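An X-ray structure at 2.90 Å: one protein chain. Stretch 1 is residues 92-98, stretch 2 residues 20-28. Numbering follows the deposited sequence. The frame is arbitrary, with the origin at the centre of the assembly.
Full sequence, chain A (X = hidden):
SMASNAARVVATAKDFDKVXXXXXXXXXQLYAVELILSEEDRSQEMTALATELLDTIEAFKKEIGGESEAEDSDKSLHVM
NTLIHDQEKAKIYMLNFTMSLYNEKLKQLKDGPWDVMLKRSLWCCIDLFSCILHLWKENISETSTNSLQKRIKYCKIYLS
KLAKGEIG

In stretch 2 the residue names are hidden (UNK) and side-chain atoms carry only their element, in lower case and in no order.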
ATOM      1  N   ILE A  92      11.936  -1.701   0.693  1.00 75.10           N
ATOM      2  CA  ILE A  92      11.735  -0.383   1.282  1.00 72.39           C
ATOM      3  C   ILE A  92      10.245  -0.034   1.407  1.00 71.49           C
ATOM      4  O   ILE A  92       9.826   0.517   2.425  1.00 71.66           O
ATOM      5  CB  ILE A  92      12.478   0.705   0.459  1.00 72.16           C
ATOM      6  CG1 ILE A  92      13.992   0.462   0.537  1.00 71.47           C
ATOM      7  CG2 ILE A  92      12.133   2.094   0.971  1.00 72.20           C
ATOM      8  CD1 ILE A  92      14.849   1.526  -0.148  1.00 70.28           C
ATOM      9  N   TYR A  93       9.439  -0.356   0.396  1.00 69.81           N
ATOM     10  CA  TYR A  93       8.009  -0.062   0.487  1.00 69.45           C
ATOM     11  C   TYR A  93       7.421  -0.896   1.619  1.00 69.91           C
ATOM     12  O   TYR A  93       6.652  -0.405   2.447  1.00 69.26           O
ATOM     13  CB  TYR A  93       7.270  -0.387  -0.818  1.00 67.28           C
ATOM     14  CG  TYR A  93       5.760  -0.274  -0.704  1.00 68.05           C
ATOM     15  CD1 TYR A  93       5.136   0.966  -0.510  1.00 67.68           C
ATOM     16  CD2 TYR A  93       4.961  -1.413  -0.764  1.00 69.21           C
ATOM     17  CE1 TYR A  93       3.739   1.069  -0.379  1.00 68.89           C
ATOM     18  CE2 TYR A  93       3.577  -1.335  -0.635  1.00 71.55           C
ATOM     19  CZ  TYR A  93       2.965  -0.097  -0.442  1.00 71.56           C
ATOM     20  OH  TYR A  93       1.580  -0.063  -0.310  1.00 71.08           O
ATOM     21  N   MET A  94       7.804  -2.164   1.664  1.00 70.87           N
ATOM     22  CA  MET A  94       7.309  -3.049   2.696  1.00 70.64           C
ATOM     23  C   MET A  94       7.691  -2.545   4.075  1.00 70.27           C
ATOM     24  O   MET A  94       6.887  -2.574   5.009  1.00 70.36           O
ATOM     25  CB  MET A  94       7.875  -4.453   2.499  1.00 72.16           C
ATOM     26  CG  MET A  94       7.137  -5.510   3.299  1.00 74.51           C
ATOM     27  SD  MET A  94       5.850  -6.316   2.342  1.00 76.09           S
ATOM     28  CE  MET A  94       5.054  -4.901   1.482  1.00 74.11           C
ATOM     29  N   LEU A  95       8.928  -2.083   4.208  1.00 69.98           N
ATOM     30  CA  LEU A  95       9.423  -1.591   5.495  1.00 69.71           C
ATOM     31  C   LEU A  95       8.700  -0.341   5.977  1.00 70.50           C
ATOM     32  O   LEU A  95       8.369  -0.227   7.157  1.00 70.40           O
ATOM     33  CB  LEU A  95      10.920  -1.320   5.392  1.00 68.19           C
ATOM     34  CG  LEU A  95      11.707  -1.415   6.690  1.00 68.32           C
ATOM     35  CD1 LEU A  95      11.145  -2.521   7.579  1.00 69.14           C
ATOM     36  CD2 LEU A  95      13.169  -1.696   6.358  1.00 68.43           C
ATOM     37  N   ASN A  96       8.470   0.599   5.063  1.00 71.42           N
ATOM     38  CA  ASN A  96       7.780   1.845   5.395  1.00 71.34           C
ATOM     39  C   ASN A  96       6.352   1.585   5.844  1.00 70.44           C
ATOM     40  O   ASN A  96       5.858   2.226   6.777  1.00 71.31           O
ATOM     41  CB  ASN A  96       7.787   2.789   4.193  1.00 74.24           C
ATOM     42  CG  ASN A  96       9.072   3.600   4.097  1.00 76.12           C
ATOM     43  OD1 ASN A  96       9.327   4.481   4.918  1.00 77.59           O
ATOM     44  ND2 ASN A  96       9.891   3.299   3.093  1.00 77.31           N
ATOM     45  N   PHE A  97       5.680   0.656   5.175  1.00 68.46           N
ATOM     46  CA  PHE A  97       4.318   0.327   5.555  1.00 66.64           C
ATOM     47  C   PHE A  97       4.291  -0.342   6.933  1.00 66.92           C
ATOM     48  O   PHE A  97       3.572   0.108   7.836  1.00 67.31           O
ATOM     49  CB  PHE A  97       3.674  -0.612   4.542  1.00 65.20           C
ATOM     50  CG  PHE A  97       2.372  -1.191   5.017  1.00 65.06           C
ATOM     51  CD1 PHE A  97       1.163  -0.560   4.724  1.00 63.76           C
ATOM     52  CD2 PHE A  97       2.361  -2.336   5.811  1.00 65.12           C
ATOM     53  CE1 PHE A  97      -0.039  -1.055   5.218  1.00 62.27           C
ATOM     54  CE2 PHE A  97       1.170  -2.841   6.313  1.00 65.66           C
ATOM     55  CZ  PHE A  97      -0.037  -2.198   6.012  1.00 64.94           C
ATOM     56  N   THR A  98       5.058  -1.427   7.086  1.00 66.01           N
ATOM     57  CA  THR A  98       5.120  -2.168   8.360  1.00 65.09           C
ATOM     58  C   THR A  98       5.514  -1.283   9.536  1.00 64.57           C
ATOM     59  O   THR A  98       5.002  -1.428  10.649  1.00 64.16           O
ATOM     60  CB  THR A  98       6.143  -3.331   8.316  1.00 64.06           C
ATOM     61  OG1 THR A  98       5.756  -4.275   7.313  1.00 62.10           O
ATOM     62  CG2 THR A  98       6.196  -4.051   9.684  1.00 64.70           C
ATOM     63  N   UNK A  20      -7.529  -4.842   0.157  1.00 75.48           N
ATOM     64  CA  UNK A  20      -6.929  -4.097  -0.939  1.00 76.54           C
ATOM     65  C   UNK A  20      -5.505  -3.599  -0.794  1.00 76.97           C
ATOM     66  O   UNK A  20      -5.206  -2.448  -1.129  1.00 78.02           O
ATOM     67  N   UNK A  21      -4.623  -4.464  -0.300  1.00 76.19           N
ATOM     68  CA  UNK A  21      -3.211  -4.116  -0.126  1.00 73.85           C
ATOM     69  C   UNK A  21      -2.375  -5.156  -0.857  1.00 73.51           C
ATOM     70  O   UNK A  21      -1.270  -5.497  -0.440  1.00 74.94           O
ATOM     71  c   UNK A  21      -3.026  -1.620   1.601  1.00 65.08           C
ATOM     72  c   UNK A  21      -3.530  -2.948   2.137  1.00 68.24           C
ATOM     73  c   UNK A  21      -3.232  -3.084   3.632  1.00 64.97           C
ATOM     74  c   UNK A  21      -2.861  -4.087   1.356  1.00 70.70           C
ATOM     75  N   UNK A  22      -2.937  -5.646  -1.962  1.00 72.56           N
ATOM     76  CA  UNK A  22      -2.317  -6.673  -2.792  1.00 69.71           C
ATOM     77  C   UNK A  22      -0.819  -6.891  -2.785  1.00 67.09           C
ATOM     78  O   UNK A  22      -0.368  -8.035  -2.709  1.00 63.74           O
ATOM     79  N   UNK A  23      -0.050  -5.816  -2.899  1.00 65.90           N
ATOM     80  CA  UNK A  23       1.383  -5.976  -2.900  1.00 68.02           C
ATOM     81  C   UNK A  23       1.865  -6.531  -1.557  1.00 68.77           C
ATOM     82  O   UNK A  23       2.731  -7.420  -1.508  1.00 68.46           O
ATOM     83  c   UNK A  23       1.910  -4.289  -4.686  1.00 71.56           C
ATOM     84  c   UNK A  23       2.103  -4.656  -3.202  1.00 69.39           C
ATOM     85  c   UNK A  23       2.646  -3.018  -5.118  1.00 71.86           C
ATOM     86  c   UNK A  23       3.591  -4.793  -2.902  1.00 69.92           C
ATOM     87  N   UNK A  24       1.310  -6.020  -0.463  1.00 67.94           N
ATOM     88  CA  UNK A  24       1.692  -6.503   0.862  1.00 65.92           C
ATOM     89  C   UNK A  24       1.366  -8.007   0.944  1.00 65.49           C
ATOM     90  O   UNK A  24       2.259  -8.825   1.162  1.00 66.18           O
ATOM     91  c   UNK A  24       0.936  -4.246   1.808  1.00 66.17           C
ATOM     92  c   UNK A  24       1.586  -6.050   3.337  1.00 65.41           C
ATOM     93  c   UNK A  24       2.282  -3.605   1.981  1.00 65.20           C
ATOM     94  c   UNK A  24       0.922  -5.764   2.013  1.00 65.95           C
ATOM     95  N   UNK A  25       0.093  -8.356   0.754  1.00 63.23           N
ATOM     96  CA  UNK A  25      -0.319  -9.746   0.829  1.00 61.66           C
ATOM     97  C   UNK A  25       0.442 -10.626  -0.135  1.00 62.02           C
ATOM     98  O   UNK A  25       0.578 -11.836   0.080  1.00 60.38           O
ATOM     99  N   UNK A  26       0.932 -10.022  -1.215  1.00 63.48           N
ATOM    100  CA  UNK A  26       1.699 -10.757  -2.213  1.00 63.06           C
ATOM    101  C   UNK A  26       2.932 -11.336  -1.525  1.00 63.45           C
ATOM    102  O   UNK A  26       3.127 -12.550  -1.475  1.00 64.16           O
ATOM    103  c   UNK A  26       2.840 -11.470  -5.140  1.00 61.43           C
ATOM    104  c   UNK A  26       5.027 -11.350  -6.157  1.00 63.04           C
ATOM    105  c   UNK A  26       3.162 -10.390  -4.285  1.00 61.73           C
ATOM    106  c   UNK A  26       5.370 -10.280  -5.303  1.00 61.37           C
ATOM    107  c   UNK A  26       3.761 -11.953  -6.078  1.00 61.07           C
ATOM    108  o   UNK A  26       5.932 -11.794  -7.101  1.00 61.65           O
ATOM    109  c   UNK A  26       2.130  -9.814  -3.337  1.00 61.28           C
ATOM    110  c   UNK A  26       4.440  -9.812  -4.380  1.00 60.44           C
ATOM    111  N   UNK A  27       3.745 -10.434  -0.982  1.00 62.49           N
ATOM    112  CA  UNK A  27       4.969 -10.790  -0.294  1.00 59.53           C
ATOM    113  C   UNK A  27       4.770 -11.632   0.949  1.00 59.00           C
ATOM    114  O   UNK A  27       5.632 -12.453   1.291  1.00 58.39           O
ATOM    115  c   UNK A  27       5.968  -7.729  -1.783  1.00 60.42           C
ATOM    116  c   UNK A  27       6.536  -7.234  -2.966  1.00 60.75           C
ATOM    117  c   UNK A  27       7.297  -9.704  -1.970  1.00 59.42           C
ATOM    118  c   UNK A  27       7.487  -7.999  -3.629  1.00 60.76           C
ATOM    119  c   UNK A  27       6.348  -8.971  -1.270  1.00 59.89           C
ATOM    120  c   UNK A  27       7.863  -9.225  -3.139  1.00 59.66           C
ATOM    121  o   UNK A  27       8.087  -7.540  -4.772  1.00 62.34           O
ATOM    122  c   UNK A  27       5.751  -9.521  -0.000  1.00 57.78           C
ATOM    123  N   UNK A  28       3.643 -11.430   1.624  1.00 58.30           N
ATOM    124  CA  UNK A  28       3.333 -12.227   2.798  1.00 57.28           C
ATOM    125  C   UNK A  28       3.218 -13.662   2.342  1.00 59.14           C
ATOM    126  O   UNK A  28       3.645 -14.581   3.035  1.00 60.79           O
ATOM    127  c   UNK A  28       2.149 -10.654   4.410  1.00 53.96           C
ATOM    128  c   UNK A  28       3.111 -11.091   5.502  1.00 49.61           C
ATOM    129  c   UNK A  28       2.013 -11.783   3.404  1.00 52.97           C
ATOM    130  c   UNK A  28       0.779 -10.301   4.987  1.00 52.33           C
TER
HETATM  131  O   HOH W   1       0.277  -2.479  -0.883  1.00 40.32           O

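Position 20 carries no side-chain atoms, which already says glycine, and its backbone gives the reason: phi is 94° where a preceding helix ends in a Schellman motif, and a CB here would jam against the carbonyl O of the residue before. It is Gly20, chosen by the turn and not by the contact.

Position 21 has four carbons forked at the second. One terminal carbon lies 4.1 Å from CZ of Phe97, oblique to that ring. This is Leu21, the carbon CD1. Its carbonyl O also takes a weak hydrogen bond, 3.4 Å, from the O of water 1, which sits 2.8 Å from Tyr93 OH and so links the two stretches where no direct hydrogen bond does.

Position 22 again shows no side-chain atoms and touches nothing on stretch 1: Gly22. An ideal CB would meet nothing of stretch 1 within 5.5 Å, so this contact does not explain the glycine.

Position 23 has four carbons forked at the first, one arm two carbons long. The one-carbon arm lies 4.1 Å from Tyr93 CE2. This beta-branched residue is Ile23, and that arm is CG2.

Position 24 repeats that pattern, but here the end of the longer arm makes the closest contacts, to Tyr93, Met94 and Phe97. It is Ile24. Its CA-to-CB bond points sideways, and with chi1 -47° and chi2 -69°, both m, the CD1 end comes nearer: 3.7 Å to Tyr93 CE2, 3.9 Å to Phe97 CG and a tight 3.1 Å to Met94 CE.

Position 25 has no side-chain atoms; a CB would point away from stretch 1. It is Gly25.

Position 26 has one carbon, then a six-carbon ring bearing an oxygen: a tyrosine, Tyr26, out of reach of stretch 1.

Position 27 has the same atoms, but its CB points toward stretch 1 and lies 4.0 Å from Met94 SD. It is Tyr27; the sulfur stands 5.4 Å from the ring centroid, obliquely.

Position 28 has four carbons forked at the second, Leu28, with no close contact across.

The rule is one methyl in a three-sided pocket. Tyr93 and Phe97, a turn apart on their helix, both point toward stretch 2, and Met94 swings its end in beside them. Ile24 CD1 enters among the three, over one face of Phe97 in a CH-pi contact, 4.2 Å from the centroid. The helices cross at -106°; Leu21, Ile23 and Tyr27 add smaller apolar contacts.

Stretch 2 20-28: GLGIIGYYL
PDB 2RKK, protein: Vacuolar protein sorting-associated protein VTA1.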